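Local coordinates for protein putative angiotensinogen (Lampetra fluviatilis, PDB 5INW) that is a serpin-family protein that binds heparin, which promotes its inhibition of thrombin through a template mechanism, at residues V298-E303 with V345-P350; A362-S365 with S371-S374. The protein carries 1 engineered substitution. All blocks are in the same frame, centred on the assembly; numbering follows the deposited sequence.

Interaction 1: residues V298-E303 with V345-P350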
loop_
_atom_site.group_PDB
_atom_site.type_symbol
_atom_site.label_atom_id
_atom_site.label_comp_id
_atom_site.label_asym_id
_atom_site.label_seq_id
_atom_site.Cartn_x
_atom_site.Cartn_y
_atom_site.Cartn_z
ATOM N N VAL A 298 14.331 -7.313 -11.852
ATOM C CA VAL A 298 15.052 -6.077 -12.171
ATOM C C VAL A 298 14.722 -4.970 -11.201
ATOM O O VAL A 298 13.578 -4.819 -10.800
ATOM C CB VAL A 298 14.760 -5.624 -13.631
ATOM C CG1 VAL A 298 13.293 -5.346 -13.877
ATOM C CG2 VAL A 298 15.558 -4.390 -14.015
ATOM N N LYS A 299 15.729 -4.165 -10.885
ATOM C CA LYS A 299 15.638 -3.075 -9.930
ATOM C C LYS A 299 15.673 -1.776 -10.694
ATOM O O LYS A 299 16.669 -1.466 -11.322
ATOM C CB LYS A 299 16.814 -3.149 -8.964
ATOM C CG LYS A 299 16.928 -2.069 -7.905
ATOM C CD LYS A 299 17.964 -2.495 -6.857
ATOM C CE LYS A 299 18.298 -1.409 -5.816
ATOM N NZ LYS A 299 19.144 -0.271 -6.325
ATOM N N LEU A 300 14.604 -0.998 -10.601
ATOM C CA LEU A 300 14.529 0.314 -11.232
ATOM C C LEU A 300 14.638 1.391 -10.180
ATOM O O LEU A 300 13.654 1.750 -9.562
ATOM C CB LEU A 300 13.234 0.487 -12.046
ATOM C CG LEU A 300 12.985 -0.747 -12.892
ATOM C CD1 LEU A 300 11.610 -0.705 -13.559
ATOM C CD2 LEU A 300 14.099 -0.954 -13.888
ATOM N N PRO A 301 15.826 1.941 -10.004
ATOM C CA PRO A 301 15.956 2.959 -9.002
ATOM C C PRO A 301 15.132 4.237 -9.261
ATOM O O PRO A 301 14.979 4.665 -10.418
ATOM C CB PRO A 301 17.474 3.252 -9.018
ATOM C CG PRO A 301 17.865 3.071 -10.438
ATOM C CD PRO A 301 17.013 1.909 -10.889
ATOM N N TYR A 302 14.635 4.821 -8.178
ATOM C CA TYR A 302 14.227 6.202 -8.151
ATOM C C TYR A 302 15.296 7.059 -7.483
ATOM O O TYR A 302 16.178 6.563 -6.812
ATOM C CB TYR A 302 12.946 6.352 -7.346
ATOM C CG TYR A 302 11.777 5.589 -7.869
ATOM C CD1 TYR A 302 11.050 6.036 -8.967
ATOM C CD2 TYR A 302 11.365 4.435 -7.257
ATOM C CE1 TYR A 302 9.962 5.291 -9.461
ATOM C CE2 TYR A 302 10.300 3.689 -7.743
ATOM C CZ TYR A 302 9.602 4.114 -8.834
ATOM O OH TYR A 302 8.534 3.386 -9.257
ATOM N N GLU A 303 15.220 8.367 -7.690
ATOM C CA GLU A 303 15.790 9.345 -6.757
ATOM C C GLU A 303 15.125 9.138 -5.366
ATOM O O GLU A 303 14.121 8.415 -5.245
ATOM C CB GLU A 303 15.579 10.797 -7.286
ATOM C CG GLU A 303 16.282 11.181 -8.609
ATOM C CD GLU A 303 17.783 11.218 -8.519
ATOM O OE1 GLU A 303 18.330 11.356 -7.391
ATOM O OE2 GLU A 303 18.411 11.082 -9.594
ATOM N N VAL A 345 21.873 -2.354 -19.798
ATOM C CA VAL A 345 20.794 -3.305 -20.057
ATOM C C VAL A 345 19.780 -2.705 -21.031
ATOM O O VAL A 345 19.573 -1.472 -21.046
ATOM C CB VAL A 345 20.064 -3.645 -18.748
ATOM C CG1 VAL A 345 18.966 -4.667 -18.993
ATOM C CG2 VAL A 345 21.061 -4.163 -17.721
ATOM N N GLN A 346 19.139 -3.571 -21.812
ATOM C CA GLN A 346 18.082 -3.172 -22.735
ATOM C C GLN A 346 16.724 -3.369 -22.093
ATOM O O GLN A 346 16.255 -4.494 -21.967
ATOM C CB GLN A 346 18.157 -4.023 -23.997
ATOM C CG GLN A 346 19.416 -3.817 -24.812
ATOM C CD GLN A 346 19.428 -2.481 -25.516
ATOM O OE1 GLN A 346 18.512 -1.659 -25.323
ATOM N NE2 GLN A 346 20.461 -2.239 -26.336
ATOM N N LEU A 347 16.085 -2.278 -21.679
ATOM C CA LEU A 347 14.832 -2.393 -20.936
ATOM C C LEU A 347 13.674 -1.951 -21.780
ATOM O O LEU A 347 13.773 -0.952 -22.482
ATOM C CB LEU A 347 14.865 -1.563 -19.661
ATOM C CG LEU A 347 13.594 -1.593 -18.794
ATOM C CD1 LEU A 347 13.303 -2.957 -18.216
ATOM C CD2 LEU A 347 13.692 -0.567 -17.671
ATOM N N SER A 348 12.583 -2.700 -21.686
ATOM C CA SER A 348 11.294 -2.381 -22.318
ATOM C C SER A 348 10.212 -2.456 -21.211
ATOM O O SER A 348 10.075 -3.498 -20.558
ATOM C CB SER A 348 10.985 -3.386 -23.443
ATOM O OG SER A 348 12.175 -3.845 -24.101
ATOM N N LEU A 349 9.493 -1.355 -20.966
ATOM C CA LEU A 349 8.529 -1.244 -19.866
ATOM C C LEU A 349 7.275 -0.467 -20.251
ATOM O O LEU A 349 7.402 0.697 -20.654
ATOM C CB LEU A 349 9.173 -0.499 -18.688
ATOM C CG LEU A 349 8.436 -0.318 -17.340
ATOM C CD1 LEU A 349 8.227 -1.673 -16.703
ATOM C CD2 LEU A 349 9.228 0.589 -16.391
ATOM N N PRO A 350 6.065 -1.055 -20.029
ATOM C CA PRO A 350 4.804 -0.344 -20.282
ATOM C C PRO A 350 4.653 0.980 -19.527
ATOM O O PRO A 350 5.199 1.134 -18.446
ATOM C CB PRO A 350 3.746 -1.338 -19.820
ATOM C CG PRO A 350 4.368 -2.676 -20.023
ATOM C CD PRO A 350 5.829 -2.484 -19.738
#

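Interaction 2: residues A362-S365 with S371-S374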
loop_
_atom_site.group_PDB
_atom_site.type_symbol
_atom_site.label_atom_id
_atom_site.label_comp_id
_atom_site.label_asym_id
_atom_site.label_seq_id
_atom_site.Cartn_x
_atom_site.Cartn_y
_atom_site.Cartn_z
ATOM N N ALA A 362 -13.097 -9.552 4.418
ATOM C CA ALA A 362 -12.849 -10.966 4.321
ATOM C C ALA A 362 -11.374 -11.298 4.312
ATOM O O ALA A 362 -11.010 -12.374 4.763
ATOM C CB ALA A 362 -13.505 -11.526 3.059
ATOM N N TYR A 363 -10.533 -10.451 3.729
ATOM C CA TYR A 363 -9.120 -10.810 3.677
ATOM C C TYR A 363 -8.518 -10.720 5.089
ATOM O O TYR A 363 -7.801 -11.628 5.545
ATOM C CB TYR A 363 -8.326 -9.933 2.695
ATOM C CG TYR A 363 -8.820 -9.913 1.243
ATOM C CD1 TYR A 363 -9.025 -11.086 0.537
ATOM C CD2 TYR A 363 -9.036 -8.701 0.569
ATOM C CE1 TYR A 363 -9.456 -11.047 -0.777
ATOM C CE2 TYR A 363 -9.474 -8.660 -0.737
ATOM C CZ TYR A 363 -9.684 -9.827 -1.389
ATOM O OH TYR A 363 -10.123 -9.821 -2.679
ATOM N N LEU A 364 -8.836 -9.638 5.789
ATOM C CA LEU A 364 -8.300 -9.415 7.121
ATOM C C LEU A 364 -8.920 -10.439 8.078
ATOM O O LEU A 364 -8.244 -10.920 8.999
ATOM C CB LEU A 364 -8.579 -8.000 7.587
ATOM C CG LEU A 364 -7.980 -6.895 6.706
ATOM C CD1 LEU A 364 -8.606 -5.530 6.994
ATOM C CD2 LEU A 364 -6.467 -6.852 6.881
ATOM N N SER A 365 -10.194 -10.773 7.866
ATOM C CA SER A 365 -10.800 -11.860 8.601
ATOM C C SER A 365 -10.003 -13.162 8.470
ATOM O O SER A 365 -9.677 -13.788 9.473
ATOM C CB SER A 365 -12.248 -12.063 8.162
ATOM O OG SER A 365 -13.040 -10.948 8.543
ATOM N N SER A 371 -12.388 -10.489 14.644
ATOM C CA SER A 371 -13.094 -10.057 15.852
ATOM C C SER A 371 -13.661 -8.654 15.765
ATOM O O SER A 371 -14.814 -8.465 15.985
ATOM C CB SER A 371 -12.166 -10.192 17.078
ATOM O OG SER A 371 -12.733 -9.668 18.246
ATOM N N MET A 372 -12.822 -7.692 15.401
ATOM C CA MET A 372 -13.199 -6.264 15.312
ATOM C C MET A 372 -14.421 -5.912 14.437
ATOM O O MET A 372 -14.915 -4.794 14.567
ATOM C CB MET A 372 -12.018 -5.473 14.779
ATOM C CG MET A 372 -11.640 -5.776 13.322
ATOM S SD MET A 372 -10.054 -4.983 12.961
ATOM C CE MET A 372 -9.893 -5.308 11.216
ATOM N N PHE A 373 -14.858 -6.825 13.540
ATOM C CA PHE A 373 -16.093 -6.665 12.764
ATOM C C PHE A 373 -17.362 -7.239 13.418
ATOM O O PHE A 373 -18.454 -6.953 12.923
ATOM C CB PHE A 373 -15.985 -7.335 11.389
ATOM C CG PHE A 373 -14.801 -6.913 10.561
ATOM C CD1 PHE A 373 -14.799 -5.705 9.893
ATOM C CD2 PHE A 373 -13.715 -7.753 10.393
ATOM C CE1 PHE A 373 -13.728 -5.338 9.099
ATOM C CE2 PHE A 373 -12.619 -7.378 9.621
ATOM C CZ PHE A 373 -12.625 -6.169 8.972
ATOM N N SER A 374 -17.229 -8.152 14.400
ATOM C CA SER A 374 -18.355 -8.644 15.190
ATOM C C SER A 374 -19.108 -7.563 15.907
ATOM O O SER A 374 -18.559 -6.510 16.265
ATOM C CB SER A 374 -17.896 -9.510 16.359
ATOM O OG SER A 374 -17.561 -10.788 15.984
#

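Interaction 1: residues V298-E303 with V345-P350
Leu-300, whose methyls meet Leu-347 and Leu-349, also sets its carbonyl O over one face of the Tyr-302 ring, 4.2 Å above the plane and offset toward the rim. That ring stacks with Trp-252, meets Phe-248 edge-to-face, and its OH shares a hydrogen bond with Thr-406 OG1. In serpin terms this is where sheet B, here the end of strand 295-301, packs on sheet C, here the start of strand 345-359. The joint is wholly apolar, with no hydrogen bond between the two segments. Leu-300 makes both of the close contacts from its strand: CG stands beside the backbone N (chi1 -46°), and the two methyls fork toward different leucines. CD2 lies 3.8 Å from CD2 of Leu-347, the two side chains crossing obliquely. Leu-347 and Leu-349, two apart on the strand, fall on the same face of it, and in both CG is anti to the backbone N. All three leucines are buried; Val-310 and Trp-252 pack on Leu-300, Phe-256 on Leu-349, and Val-6 of the C-terminal peptide chain on Leu-347. The other prong of the fork meets Leu-349 tip to tip, Leu-300 CD1 to Leu-349 CD2 at 3.9 Å.

Interaction 2: residues A362-S365 with S371-S374
Phe-373 brings one side of its ring to Ser-365, whose OG sits 3.8 Å from both CD2 and CE2 of Phe-373, in an oblique position. The pairing joins the 3-10 turn 371-373 to helix 361-369, which corresponds to helix hI of serpins. This is the closer part of the contact, although Ser-365 is partly exposed. The other touch is looser but lies in the buried core: Met-372 runs out extended beyond CB (chi2 -170°, chi3 -174°), and this carries its CE to 4.4 Å from Leu-364 CD1. Ile-393 of strand 389-401 touches both Leu-364 and Met-372, while Leu-132 of helix 126-136 packs on Met-372. Phe-373 is enclosed too, with Val-390 and Lys-361 against its side chain and Met-372 CG 4.1 Å above one face of its ring. On the solvent side, exposed Ala-362 points away from the turn. The turn itself is tied by Ser-374 N to Ser-371 O, 2.9 Å. No hydrogen bond crosses the contact: Ser-365 OG, turned back along the helix (chi1 -67°), is hydrogen-bonded to Lys-361 O, so it can lie against an aromatic ring with its polar need already met.

Interactions 1 and 2 lie on opposite sides of the centre of the chain, about 38 Å apart between centres and about 23 Å between nearest atoms, so they do not touch. They are nevertheless connected in sequence: strand 345-359, which starts in interaction 1, leads directly into helix 361-369 of interaction 2. Their relations to the central sheet of the loop-cleaved form differ. At interaction 1 the segment 298-303 reaches strand 405-417, which corresponds to the inserted reactive loop, through a residue beside the contact; interaction 2 itself packs on strand 389-401, the neighbour of that inserted strand. Each is packing of the serpin scaffold.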